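Local coordinates for endoglucanase (Uncultured bacterium, PDB 3X17), which probably hydrolyses internal beta-1,4-glucosidic bonds in cellulose and related glucans, as a family 9 glycoside hydrolase with an N-terminal Ig-like domain, at residues A[122-127]-A[220-225]; A[132-137]-A[226-231]; A[172-177]-A[188-193]; A[232-237]-A[294-299]. All coordinates share one frame; numbering follows the deposited sequence.

Interaction 1: residues A[122-127]-A[220-225]; sequences AAARSY and PDILDE. With CA (calcium ion), chain D.
A buried acid, Glu225, reaches from one helix to another and meets Tyr127 through carbon, while a water links its carboxylate to a backbone carbonyl of the other helix. Glu225 CG lies 3.5 Å from Tyr127 CB. CG is anti to the backbone N (chi1 -168°), which sends the chain across the gap. A bend at chi2 (65°) brings the carboxylate beside the backbone carbonyl of Tyr127, with OE2 3.6 Å from Tyr127 O. The water donates to Glu225 OE1 at 2.8 Å and to Ala124 O at 2.9 Å. Arg131 forms a salt bridge with OE1, which probably offsets the buried charge. The ring of Tyr127 leads away from this gap, and its OH bonds to Ile543 O. One turn back the contact is purely apolar, with Ala124 CB 4.1 Å from Ile222 CD1. At the first turn of helix 221-235, away from this contact, Asp224 OD2 binds the calcium ion at 2.5 Å, and Asp221 OD1 is a second ligand. Asp207, Glu214, Asn217 and Val219 complete that site, which anchors this turn. Helices 115-130 and 221-235 lie side by side, as helices do in the (alpha/alpha)6 barrel of family 9 glycoside hydrolases.

Interaction 2: residues A[132-137]-A[226-231]; sequences CGVAID and VRWGLE. With ZN (zinc ion), chain C.
The loop of the zinc site packs here against helix 221-235, where the indole of Trp228 meets Cys132 and Val134. The benzo end of the indole does the touching. Cys132 O lies in the ring plane, at its edge, 3.8 Å from Trp228 CZ2. Val134 crosses the indole obliquely, and its CG1 methyl is also 3.8 Å from Trp228 CZ2. The indole reaches the loop because its CG stands anti to the backbone N (chi1 -168°). Its NE1 bonds to Gly173 O, which also accepts the backbone N-H of Cys132. One carbonyl therefore ties the helix side chain and the metal loop together. Arg131 makes a cation-pi contact with the same indole. With an alanine in place of Trp228, Gly173 O would probably lose one of its donors and a gap would open beside Val134.

Cys132 turns its sulfur away from the indole, and SG binds the zinc ion at 2.2 Å. Gly133 follows with a positive phi of 90°, at which a side chain would run into Cys132 O. The backbone N-H groups of Gly133 and Val134 bond to the carboxylate of Asp148, itself a zinc ligand, which probably fixes how that carboxylate is turned. On the helix, Arg227 NH1 and Glu231 OE2, one turn apart, form a salt bridge whose hydrogen bond is weak at 3.4 Å. Asp148, His149 and His175 join Cys132 round the metal. Four protein ligands, one of them a cysteine, are consistent with a structural zinc site.

Interaction 3: residues A[172-177]-A[188-193]; sequences GGWHDA and AVTAAQ. With ZN (zinc ion), chain C.
Trp174, next to a zinc ligand in the loop 172-177, inserts its indole against Thr190 and Ala191 of helix 184-200. The same loop holds the start of the Asp-Ala-Gly-Asp sequence, which in family 9 relatives belongs to the active site. Trp174 and Thr190 approach from opposite directions. Trp174 CZ3 comes within 3.9 Å of Thr190 CG2. Ala191 CB sits at the edge of the indole, near its plane, 4.3 Å from Trp174 CH2.

The threonine presents its methyl because CG2 is anti to the backbone N. That torsion leaves OG1 beside the N, where it bonds to Thr186 O one turn earlier. Apolar and polar branches are thus sorted to different partners. The indole is fixed at its other end too, since its NE1 bonds to Glu225 OE2 on helix 221-235.

The next residue, His175, faces the other way, and its NE2 binds the zinc ion at 2.1 Å. Cys132, Asp148 and His149 supply the remaining ligands. Asp176 continues the loop, with OD1 bonded to Thr186 OG1 and OD2 to Tyr331 OH. Further along the helix, Gln193 NE2 bonds back to Val189 O at 3.0 Å. It arrives above the carbonyl plane, from the face opposite to that used by Gln193 N, so two donors grip this buried oxygen.

The contact itself is all carbon, while the indole N-H and the threonine hydroxyl find their partners elsewhere. This implies that van der Waals contact alone joins the indole to this helix, while the bond to Glu225 probably fixes its rotation.

Interaction 4: residues A[232-237]-A[294-299]; sequences WLFRMQ and AAFARK
Phe234, close to the end of helix 221-235, packs on Phe296 and Lys299 of helix 294-312. The contact joins two helices of the (alpha/alpha)6 barrel domain near its surface.

The aromatic part is a meeting of two phenyl rings. Phe296 CE1 lies at the edge of the Phe234 ring, near its plane, 3.8 Å from Phe234 CE2. The two side chains cross at a slant. Phe296 reaches over because its CG is anti to the backbone N (chi1 178°). Elsewhere Phe234 stacks on Trp282, and Phe296 takes a cation-pi contact from Arg227.

The aliphatic part belongs to Lys299. Its extended chain runs obliquely past the Phe234 ring, with CD 3.6 Å from Phe234 CE2. CG comes to 4.0 Å from Phe234 CZ. The ammonium NZ ends 3.8 Å from Phe234 CD2, on the exposed side of the contact. A serine in place of Phe234 would probably open a gap beside Phe296 and leave the Lys299 chain free to swing.

The backbone part closes helix 221-235. Met236 N makes weak bonds to both Trp232 O and Leu233 O as the chain leaves helical geometry. Gln237 N bonds to Phe234 O. In the same turn Met236 folds back on Trp232, and its CG sits 3.4 Å above one face of the indole, offset toward the rim.

How the interactions relate
Helix 221-235 takes part in interactions 1, 2 and 4, which follow one another along it. Interactions 1 and 3 are buried. Interactions 2 and 4 are partly buried and lie farther from the chain centre. Interaction 1 uses a buried, paired charge and a water, whereas interaction 3 meets through carbon alone. Interaction 2 sets an indole against a metal loop, and interaction 4 sets a phenyl ring against a ring and a lysine chain. Interactions 2 and 3 share the zinc ion, while one of the two calcium ions belongs to interaction 1. Interaction 3 also touches interaction 4, where Gly173 CA packs 3.5 Å from Trp232 CB.

Interaction 1: residues A[122-127]-A[220-225]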
loop_
_atom_site.group_PDB
_atom_site.type_symbol
_atom_site.label_atom_id
_atom_site.label_comp_id
_atom_site.label_asym_id
_atom_site.label_seq_id
_atom_site.Cartn_x
_atom_site.Cartn_y
_atom_site.Cartn_z
ATOM N N ALA A 122 -9.469 -4.054 -8.322
ATOM C CA ALA A 122 -9.444 -2.635 -8.577
ATOM C C ALA A 122 -8.070 -2.108 -8.144
ATOM O O ALA A 122 -7.463 -1.267 -8.818
ATOM C CB ALA A 122 -10.569 -1.939 -7.770
ATOM N N ALA A 123 -7.621 -2.559 -6.978
ATOM C CA ALA A 123 -6.383 -2.051 -6.408
ATOM C C ALA A 123 -5.212 -2.446 -7.259
ATOM O O ALA A 123 -4.299 -1.667 -7.415
ATOM C CB ALA A 123 -6.186 -2.572 -4.984
ATOM N N ALA A 124 -5.161 -3.717 -7.659
ATOM C CA ALA A 124 -4.085 -4.210 -8.519
ATOM C C ALA A 124 -4.106 -3.561 -9.916
ATOM O O ALA A 124 -3.061 -3.199 -10.462
ATOM C CB ALA A 124 -4.139 -5.725 -8.632
ATOM N N ARG A 125 -5.276 -3.464 -10.526
ATOM C CA ARG A 125 -5.380 -2.924 -11.870
ATOM C C ARG A 125 -5.087 -1.436 -11.941
ATOM O O ARG A 125 -4.748 -0.940 -12.950
ATOM C CB ARG A 125 -6.693 -3.270 -12.590
ATOM C CG ARG A 125 -6.497 -3.395 -14.119
ATOM C CD ARG A 125 -7.632 -4.006 -14.959
ATOM N NE ARG A 125 -8.479 -2.935 -15.360
ATOM C CZ ARG A 125 -8.625 -2.450 -16.567
ATOM N NH1 ARG A 125 -8.052 -2.988 -17.597
ATOM N NH2 ARG A 125 -9.388 -1.426 -16.707
ATOM N N SER A 126 -5.195 -0.749 -10.830
ATOM C CA SER A 126 -4.878 0.667 -10.781
ATOM C C SER A 126 -3.441 0.961 -11.231
ATOM O O SER A 126 -3.203 1.978 -11.870
ATOM C CB SER A 126 -5.152 1.222 -9.377
ATOM O OG SER A 126 -4.103 0.931 -8.480
ATOM N N TYR A 127 -2.504 0.037 -10.981
ATOM C CA TYR A 127 -1.132 0.187 -11.468
ATOM C C TYR A 127 -1.098 0.301 -13.003
ATOM O O TYR A 127 -0.364 1.119 -13.570
ATOM C CB TYR A 127 -0.253 -0.991 -11.003
ATOM C CG TYR A 127 0.019 -0.978 -9.516
ATOM C CD1 TYR A 127 0.974 -0.146 -8.989
ATOM C CD2 TYR A 127 -0.755 -1.722 -8.635
ATOM C CE1 TYR A 127 1.131 -0.006 -7.624
ATOM C CE2 TYR A 127 -0.560 -1.636 -7.260
ATOM C CZ TYR A 127 0.399 -0.786 -6.765
ATOM O OH TYR A 127 0.631 -0.687 -5.403
ATOM N N PRO A 220 0.574 -14.997 -14.482
ATOM C CA PRO A 220 -0.372 -14.208 -13.689
ATOM C C PRO A 220 -0.192 -12.720 -13.939
ATOM O O PRO A 220 0.940 -12.243 -13.963
ATOM C CB PRO A 220 0.017 -14.559 -12.249
ATOM C CG PRO A 220 0.573 -15.984 -12.390
ATOM C CD PRO A 220 1.412 -15.855 -13.636
ATOM N N ASP A 221 -1.291 -12.014 -14.173
ATOM C CA ASP A 221 -1.259 -10.618 -14.584
ATOM C C ASP A 221 -0.542 -9.754 -13.552
ATOM O O ASP A 221 0.104 -8.787 -13.908
ATOM C CB ASP A 221 -2.686 -10.089 -14.798
ATOM C CG ASP A 221 -3.264 -10.522 -16.124
ATOM O OD1 ASP A 221 -2.578 -11.283 -16.827
ATOM O OD2 ASP A 221 -4.410 -10.152 -16.438
ATOM N N ILE A 222 -0.711 -10.064 -12.270
ATOM C CA ILE A 222 -0.042 -9.287 -11.216
ATOM C C ILE A 222 1.466 -9.323 -11.454
ATOM O O ILE A 222 2.143 -8.317 -11.276
ATOM C CB ILE A 222 -0.359 -9.801 -9.774
ATOM C CG1 ILE A 222 0.217 -8.835 -8.701
ATOM C CG2 ILE A 222 0.250 -11.167 -9.559
ATOM C CD1 ILE A 222 -0.367 -7.429 -8.744
ATOM N N LEU A 223 1.971 -10.436 -11.996
ATOM C CA LEU A 223 3.401 -10.550 -12.331
ATOM C C LEU A 223 3.782 -9.792 -13.602
ATOM O O LEU A 223 4.821 -9.158 -13.652
ATOM C CB LEU A 223 3.846 -12.018 -12.438
ATOM C CG LEU A 223 3.675 -12.838 -11.149
ATOM C CD1 LEU A 223 4.277 -14.220 -11.307
ATOM C CD2 LEU A 223 4.264 -12.100 -9.957
ATOM N N ASP A 224 2.897 -9.760 -14.586
ATOM C CA ASP A 224 3.083 -8.842 -15.702
ATOM C C ASP A 224 3.156 -7.400 -15.217
ATOM O O ASP A 224 3.986 -6.634 -15.695
ATOM C CB ASP A 224 1.983 -8.994 -16.741
ATOM C CG ASP A 224 2.030 -10.345 -17.428
ATOM O OD1 ASP A 224 3.132 -10.785 -17.847
ATOM O OD2 ASP A 224 0.982 -11.013 -17.424
ATOM N N GLU A 225 2.299 -7.020 -14.270
ATOM C CA GLU A 225 2.343 -5.632 -13.816
ATOM C C GLU A 225 3.678 -5.358 -13.125
ATOM O O GLU A 225 4.338 -4.359 -13.414
ATOM C CB GLU A 225 1.198 -5.287 -12.870
ATOM C CG GLU A 225 1.088 -3.759 -12.633
ATOM C CD GLU A 225 0.705 -3.017 -13.921
ATOM O OE1 GLU A 225 -0.185 -3.525 -14.646
ATOM O OE2 GLU A 225 1.342 -1.986 -14.237
HETATM CA CA CA D . -0.780 -12.577 -18.099
HETATM O O HOH W 1 -2.429 -4.045 -13.143
#

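Interaction 2: residues A[132-137]-A[226-231]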
loop_
_atom_site.group_PDB
_atom_site.type_symbol
_atom_site.label_atom_id
_atom_site.label_comp_id
_atom_site.label_asym_id
_atom_site.label_seq_id
_atom_site.Cartn_x
_atom_site.Cartn_y
_atom_site.Cartn_z
ATOM N N CYS A 132 3.424 4.772 -17.240
ATOM C CA CYS A 132 3.961 5.955 -17.908
ATOM C C CYS A 132 4.611 5.481 -19.193
ATOM O O CYS A 132 5.111 4.356 -19.256
ATOM C CB CYS A 132 5.023 6.596 -17.026
ATOM S SG CYS A 132 5.847 8.103 -17.632
ATOM N N GLY A 133 4.522 6.293 -20.246
ATOM C CA GLY A 133 5.284 6.012 -21.449
ATOM C C GLY A 133 4.526 5.134 -22.430
ATOM O O GLY A 133 5.119 4.487 -23.289
ATOM N N VAL A 134 3.215 5.054 -22.273
ATOM C CA VAL A 134 2.441 4.183 -23.138
ATOM C C VAL A 134 1.022 4.716 -23.231
ATOM O O VAL A 134 0.479 5.195 -22.238
ATOM C CB VAL A 134 2.429 2.732 -22.613
ATOM C CG1 VAL A 134 1.784 2.662 -21.197
ATOM C CG2 VAL A 134 1.706 1.815 -23.621
ATOM N N ALA A 135 0.444 4.673 -24.431
ATOM C CA ALA A 135 -0.926 5.159 -24.629
ATOM C C ALA A 135 -1.900 4.239 -23.907
ATOM O O ALA A 135 -1.708 3.026 -23.897
ATOM C CB ALA A 135 -1.274 5.224 -26.155
ATOM N N ILE A 136 -2.976 4.807 -23.368
ATOM C CA ILE A 136 -4.071 4.003 -22.812
ATOM C C ILE A 136 -5.410 4.526 -23.332
ATOM O O ILE A 136 -5.665 5.748 -23.362
ATOM C CB ILE A 136 -4.057 3.993 -21.235
ATOM C CG1 ILE A 136 -2.623 3.790 -20.705
ATOM C CG2 ILE A 136 -5.053 2.942 -20.657
ATOM C CD1 ILE A 136 -2.426 2.751 -19.534
ATOM N N ASP A 137 -6.249 3.600 -23.772
ATOM C CA ASP A 137 -7.646 3.907 -24.082
ATOM C C ASP A 137 -8.522 2.772 -23.560
ATOM O O ASP A 137 -8.790 1.812 -24.282
ATOM C CB ASP A 137 -7.846 4.067 -25.594
ATOM C CG ASP A 137 -9.205 4.688 -25.941
ATOM O OD1 ASP A 137 -9.971 5.061 -25.013
ATOM O OD2 ASP A 137 -9.536 4.764 -27.148
ATOM N N VAL A 226 4.013 -6.196 -12.147
ATOM C CA VAL A 226 5.299 -6.118 -11.475
ATOM C C VAL A 226 6.434 -5.996 -12.482
ATOM O O VAL A 226 7.379 -5.248 -12.265
ATOM C CB VAL A 226 5.553 -7.349 -10.583
ATOM C CG1 VAL A 226 7.040 -7.474 -10.258
ATOM C CG2 VAL A 226 4.703 -7.259 -9.295
ATOM N N ARG A 227 6.358 -6.755 -13.571
ATOM C CA ARG A 227 7.447 -6.772 -14.519
ATOM C C ARG A 227 7.584 -5.408 -15.207
ATOM O O ARG A 227 8.680 -4.947 -15.425
ATOM C CB ARG A 227 7.235 -7.875 -15.570
ATOM C CG ARG A 227 8.499 -8.156 -16.341
ATOM C CD ARG A 227 8.276 -8.482 -17.800
ATOM N NE ARG A 227 8.088 -9.911 -18.012
ATOM C CZ ARG A 227 8.795 -10.666 -18.853
ATOM N NH1 ARG A 227 9.780 -10.157 -19.607
ATOM N NH2 ARG A 227 8.501 -11.953 -18.934
ATOM N N TRP A 228 6.459 -4.763 -15.518
ATOM C CA TRP A 228 6.473 -3.387 -15.978
ATOM C C TRP A 228 7.321 -2.518 -15.051
ATOM O O TRP A 228 8.167 -1.761 -15.512
ATOM C CB TRP A 228 5.049 -2.821 -16.062
ATOM C CG TRP A 228 4.954 -1.494 -16.812
ATOM C CD1 TRP A 228 4.984 -0.234 -16.272
ATOM C CD2 TRP A 228 4.832 -1.316 -18.236
ATOM N NE1 TRP A 228 4.921 0.712 -17.268
ATOM C CE2 TRP A 228 4.825 0.076 -18.484
ATOM C CE3 TRP A 228 4.738 -2.200 -19.323
ATOM C CZ2 TRP A 228 4.692 0.607 -19.771
ATOM C CZ3 TRP A 228 4.640 -1.666 -20.621
ATOM C CH2 TRP A 228 4.628 -0.281 -20.830
ATOM N N GLY A 229 7.103 -2.620 -13.744
ATOM C CA GLY A 229 7.832 -1.752 -12.820
ATOM C C GLY A 229 9.302 -2.105 -12.803
ATOM O O GLY A 229 10.160 -1.231 -12.807
ATOM N N LEU A 230 9.598 -3.402 -12.809
ATOM C CA LEU A 230 10.976 -3.863 -12.673
ATOM C C LEU A 230 11.805 -3.562 -13.921
ATOM O O LEU A 230 13.021 -3.307 -13.827
ATOM C CB LEU A 230 11.002 -5.359 -12.401
ATOM C CG LEU A 230 10.344 -5.776 -11.075
ATOM C CD1 LEU A 230 10.515 -7.268 -10.948
ATOM C CD2 LEU A 230 11.066 -5.047 -9.936
ATOM N N GLU A 231 11.156 -3.640 -15.087
ATOM C CA GLU A 231 11.822 -3.313 -16.357
ATOM C C GLU A 231 12.233 -1.845 -16.455
ATOM O O GLU A 231 13.304 -1.514 -16.988
ATOM C CB GLU A 231 10.963 -3.753 -17.539
ATOM C CG GLU A 231 11.030 -5.268 -17.692
ATOM C CD GLU A 231 10.320 -5.823 -18.922
ATOM O OE1 GLU A 231 9.286 -5.247 -19.334
ATOM O OE2 GLU A 231 10.739 -6.913 -19.406
HETATM ZN ZN ZN C . 4.188 9.450 -17.967
#

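Interaction 3: residues A[172-177]-A[188-193]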
loop_
_atom_site.group_PDB
_atom_site.type_symbol
_atom_site.label_atom_id
_atom_site.label_comp_id
_atom_site.label_asym_id
_atom_site.label_seq_id
_atom_site.Cartn_x
_atom_site.Cartn_y
_atom_site.Cartn_z
ATOM N N GLY A 172 8.820 4.282 -19.483
ATOM C CA GLY A 172 8.043 3.195 -18.844
ATOM C C GLY A 172 7.872 3.409 -17.340
ATOM O O GLY A 172 8.009 4.532 -16.860
ATOM N N GLY A 173 7.666 2.329 -16.582
ATOM C CA GLY A 173 7.405 2.448 -15.142
ATOM C C GLY A 173 6.034 3.018 -14.803
ATOM O O GLY A 173 5.137 3.075 -15.667
ATOM N N TRP A 174 5.844 3.374 -13.529
ATOM C CA TRP A 174 4.555 3.893 -13.044
ATOM C C TRP A 174 4.649 5.359 -12.658
ATOM O O TRP A 174 5.545 5.728 -11.889
ATOM C CB TRP A 174 4.102 3.135 -11.785
ATOM C CG TRP A 174 3.901 1.637 -11.963
ATOM C CD1 TRP A 174 3.114 1.018 -12.889
ATOM C CD2 TRP A 174 4.530 0.586 -11.200
ATOM N NE1 TRP A 174 3.211 -0.353 -12.751
ATOM C CE2 TRP A 174 4.052 -0.643 -11.706
ATOM C CE3 TRP A 174 5.408 0.570 -10.108
ATOM C CZ2 TRP A 174 4.427 -1.882 -11.160
ATOM C CZ3 TRP A 174 5.772 -0.673 -9.550
ATOM C CH2 TRP A 174 5.284 -1.877 -10.093
ATOM N N HIS A 175 3.667 6.168 -13.069
ATOM C CA HIS A 175 3.434 7.445 -12.384
ATOM C C HIS A 175 3.270 7.170 -10.895
ATOM O O HIS A 175 2.554 6.235 -10.514
ATOM C CB HIS A 175 2.193 8.158 -12.920
ATOM C CG HIS A 175 2.296 8.549 -14.355
ATOM N ND1 HIS A 175 1.211 8.543 -15.204
ATOM C CD2 HIS A 175 3.370 8.886 -15.118
ATOM C CE1 HIS A 175 1.597 8.925 -16.412
ATOM N NE2 HIS A 175 2.901 9.141 -16.383
ATOM N N ASP A 176 3.977 7.941 -10.071
ATOM C CA ASP A 176 4.182 7.591 -8.660
ATOM C C ASP A 176 2.883 7.717 -7.888
ATOM O O ASP A 176 2.649 6.990 -6.918
ATOM C CB ASP A 176 5.236 8.496 -8.011
ATOM C CG ASP A 176 5.624 8.035 -6.589
ATOM O OD1 ASP A 176 6.169 6.925 -6.487
ATOM O OD2 ASP A 176 5.395 8.777 -5.586
ATOM N N ALA A 177 2.073 8.704 -8.250
ATOM C CA ALA A 177 1.024 9.169 -7.356
ATOM C C ALA A 177 0.019 9.990 -8.125
ATOM O O ALA A 177 -0.485 9.545 -9.145
ATOM C CB ALA A 177 1.641 9.984 -6.214
ATOM N N ALA A 188 10.495 0.288 -6.133
ATOM C CA ALA A 188 11.131 -0.948 -5.711
ATOM C C ALA A 188 10.394 -1.609 -4.540
ATOM O O ALA A 188 10.062 -2.801 -4.611
ATOM C CB ALA A 188 12.625 -0.721 -5.410
ATOM N N VAL A 189 9.968 -0.833 -3.543
ATOM C CA VAL A 189 9.257 -1.454 -2.405
ATOM C C VAL A 189 7.851 -1.865 -2.812
ATOM O O VAL A 189 7.244 -2.746 -2.192
ATOM C CB VAL A 189 9.193 -0.548 -1.138
ATOM C CG1 VAL A 189 10.575 -0.128 -0.692
ATOM C CG2 VAL A 189 8.251 0.661 -1.320
ATOM N N THR A 190 7.279 -1.124 -3.757
ATOM C CA THR A 190 5.961 -1.440 -4.268
ATOM C C THR A 190 6.029 -2.764 -5.016
ATOM O O THR A 190 5.265 -3.683 -4.730
ATOM C CB THR A 190 5.483 -0.328 -5.236
ATOM O OG1 THR A 190 5.179 0.842 -4.469
ATOM C CG2 THR A 190 4.222 -0.763 -6.004
ATOM N N ALA A 191 7.007 -2.906 -5.906
ATOM C CA ALA A 191 7.116 -4.146 -6.684
ATOM C C ALA A 191 7.351 -5.360 -5.766
ATOM O O ALA A 191 6.729 -6.427 -5.935
ATOM C CB ALA A 191 8.208 -4.030 -7.713
ATOM N N ALA A 192 8.195 -5.165 -4.758
ATOM C CA ALA A 192 8.493 -6.227 -3.768
ATOM C C ALA A 192 7.224 -6.662 -3.068
ATOM O O ALA A 192 7.041 -7.845 -2.810
ATOM C CB ALA A 192 9.502 -5.739 -2.734
ATOM N N GLN A 193 6.386 -5.697 -2.691
ATOM C CA GLN A 193 5.178 -6.016 -1.956
ATOM C C GLN A 193 4.103 -6.695 -2.821
ATOM O O GLN A 193 3.447 -7.626 -2.373
ATOM C CB GLN A 193 4.616 -4.804 -1.210
ATOM C CG GLN A 193 5.449 -4.319 -0.051
ATOM C CD GLN A 193 4.912 -3.013 0.543
ATOM O OE1 GLN A 193 4.122 -3.021 1.482
ATOM N NE2 GLN A 193 5.376 -1.888 0.014
HETATM ZN ZN ZN C . 4.188 9.450 -17.967
#

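Interaction 4: residues A[232-237]-A[294-299]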
loop_
_atom_site.group_PDB
_atom_site.type_symbol
_atom_site.label_atom_id
_atom_site.label_comp_id
_atom_site.label_asym_id
_atom_site.label_seq_id
_atom_site.Cartn_x
_atom_site.Cartn_y
_atom_site.Cartn_z
ATOM N N TRP A 232 11.451 -0.989 -15.816
ATOM C CA TRP A 232 11.853 0.395 -15.627
ATOM C C TRP A 232 13.034 0.575 -14.700
ATOM O O TRP A 232 13.953 1.319 -15.012
ATOM C CB TRP A 232 10.686 1.246 -15.153
ATOM C CG TRP A 232 11.098 2.650 -15.057
ATOM C CD1 TRP A 232 11.465 3.467 -16.091
ATOM C CD2 TRP A 232 11.332 3.395 -13.855
ATOM N NE1 TRP A 232 11.838 4.696 -15.610
ATOM C CE2 TRP A 232 11.819 4.663 -14.242
ATOM C CE3 TRP A 232 11.101 3.147 -12.502
ATOM C CZ2 TRP A 232 12.110 5.657 -13.326
ATOM C CZ3 TRP A 232 11.403 4.145 -11.582
ATOM C CH2 TRP A 232 11.919 5.375 -12.003
ATOM N N LEU A 233 13.043 -0.142 -13.573
ATOM C CA LEU A 233 14.253 -0.261 -12.756
ATOM C C LEU A 233 15.528 -0.640 -13.534
ATOM O O LEU A 233 16.599 -0.076 -13.271
ATOM C CB LEU A 233 14.045 -1.229 -11.570
ATOM C CG LEU A 233 12.990 -0.869 -10.511
ATOM C CD1 LEU A 233 13.135 -1.767 -9.253
ATOM C CD2 LEU A 233 13.027 0.655 -10.118
ATOM N N PHE A 234 15.448 -1.640 -14.425
ATOM C CA PHE A 234 16.588 -1.962 -15.282
ATOM C C PHE A 234 17.109 -0.700 -16.003
ATOM O O PHE A 234 18.319 -0.467 -16.052
ATOM C CB PHE A 234 16.249 -3.045 -16.332
ATOM C CG PHE A 234 15.952 -4.404 -15.747
ATOM C CD1 PHE A 234 16.682 -4.902 -14.662
ATOM C CD2 PHE A 234 14.997 -5.226 -16.345
ATOM C CE1 PHE A 234 16.381 -6.158 -14.120
ATOM C CE2 PHE A 234 14.768 -6.527 -15.877
ATOM C CZ PHE A 234 15.443 -6.985 -14.750
ATOM N N ARG A 235 16.201 0.101 -16.559
ATOM C CA ARG A 235 16.618 1.277 -17.357
ATOM C C ARG A 235 17.227 2.335 -16.438
ATOM O O ARG A 235 17.924 3.239 -16.905
ATOM C CB ARG A 235 15.439 1.846 -18.155
ATOM C CG ARG A 235 14.716 0.815 -19.074
ATOM C CD ARG A 235 13.415 1.376 -19.689
ATOM N NE ARG A 235 12.667 0.319 -20.370
ATOM C CZ ARG A 235 11.511 -0.233 -19.953
ATOM N NH1 ARG A 235 10.760 0.309 -18.984
ATOM N NH2 ARG A 235 11.039 -1.287 -20.601
ATOM N N MET A 236 16.913 2.255 -15.143
ATOM C CA MET A 236 17.460 3.181 -14.140
ATOM C C MET A 236 18.794 2.694 -13.549
ATOM O O MET A 236 19.322 3.274 -12.585
ATOM C CB MET A 236 16.453 3.411 -13.017
ATOM C CG MET A 236 15.226 4.246 -13.412
ATOM S SD MET A 236 15.665 5.941 -13.940
ATOM C CE MET A 236 15.684 6.833 -12.350
ATOM N N GLN A 237 19.320 1.615 -14.109
ATOM C CA GLN A 237 20.554 1.058 -13.619
ATOM C C GLN A 237 21.740 1.383 -14.525
ATOM O O GLN A 237 21.733 1.143 -15.722
ATOM C CB GLN A 237 20.462 -0.460 -13.357
ATOM C CG GLN A 237 21.627 -0.987 -12.490
ATOM C CD GLN A 237 21.634 -2.520 -12.329
ATOM O OE1 GLN A 237 21.157 -3.253 -13.208
ATOM N NE2 GLN A 237 22.195 -3.006 -11.208
ATOM N N ALA A 294 11.996 -17.921 -17.429
ATOM C CA ALA A 294 13.339 -18.203 -16.924
ATOM C C ALA A 294 14.385 -17.183 -17.407
ATOM O O ALA A 294 15.305 -16.844 -16.666
ATOM C CB ALA A 294 13.765 -19.652 -17.290
ATOM N N ALA A 295 14.204 -16.659 -18.615
ATOM C CA ALA A 295 15.079 -15.613 -19.151
ATOM C C ALA A 295 14.919 -14.278 -18.366
ATOM O O ALA A 295 15.883 -13.577 -18.095
ATOM C CB ALA A 295 14.768 -15.385 -20.624
ATOM N N PHE A 296 13.691 -13.917 -18.041
ATOM C CA PHE A 296 13.470 -12.716 -17.250
ATOM C C PHE A 296 13.986 -12.902 -15.836
ATOM O O PHE A 296 14.621 -12.015 -15.281
ATOM C CB PHE A 296 11.985 -12.341 -17.236
ATOM C CG PHE A 296 11.683 -11.147 -16.402
ATOM C CD1 PHE A 296 11.952 -9.877 -16.885
ATOM C CD2 PHE A 296 11.304 -11.297 -15.068
ATOM C CE1 PHE A 296 11.713 -8.742 -16.094
ATOM C CE2 PHE A 296 11.051 -10.174 -14.269
ATOM C CZ PHE A 296 11.285 -8.892 -14.783
ATOM N N ALA A 297 13.703 -14.064 -15.253
ATOM C CA ALA A 297 14.330 -14.484 -14.004
ATOM C C ALA A 297 15.845 -14.276 -13.936
ATOM O O ALA A 297 16.333 -13.712 -12.963
ATOM C CB ALA A 297 13.989 -15.946 -13.691
ATOM N N ARG A 298 16.586 -14.826 -14.898
ATOM C CA ARG A 298 18.050 -14.641 -14.988
ATOM C C ARG A 298 18.437 -13.180 -15.030
ATOM O O ARG A 298 19.478 -12.782 -14.490
ATOM C CB ARG A 298 18.618 -15.284 -16.273
ATOM C CG ARG A 298 18.746 -16.800 -16.198
ATOM C CD ARG A 298 19.232 -17.382 -17.530
ATOM N NE ARG A 298 18.738 -18.739 -17.665
ATOM C CZ ARG A 298 17.795 -19.111 -18.521
ATOM N NH1 ARG A 298 17.354 -18.265 -19.440
ATOM N NH2 ARG A 298 17.360 -20.359 -18.502
ATOM N N LYS A 299 17.721 -12.426 -15.850
ATOM C CA LYS A 299 18.074 -11.043 -16.070
ATOM C C LYS A 299 17.881 -10.282 -14.761
ATOM O O LYS A 299 18.714 -9.444 -14.392
ATOM C CB LYS A 299 17.211 -10.432 -17.183
ATOM C CG LYS A 299 17.514 -8.944 -17.493
ATOM C CD LYS A 299 16.436 -8.402 -18.441
ATOM C CE LYS A 299 16.923 -7.211 -19.241
ATOM N NZ LYS A 299 15.772 -6.493 -19.886
#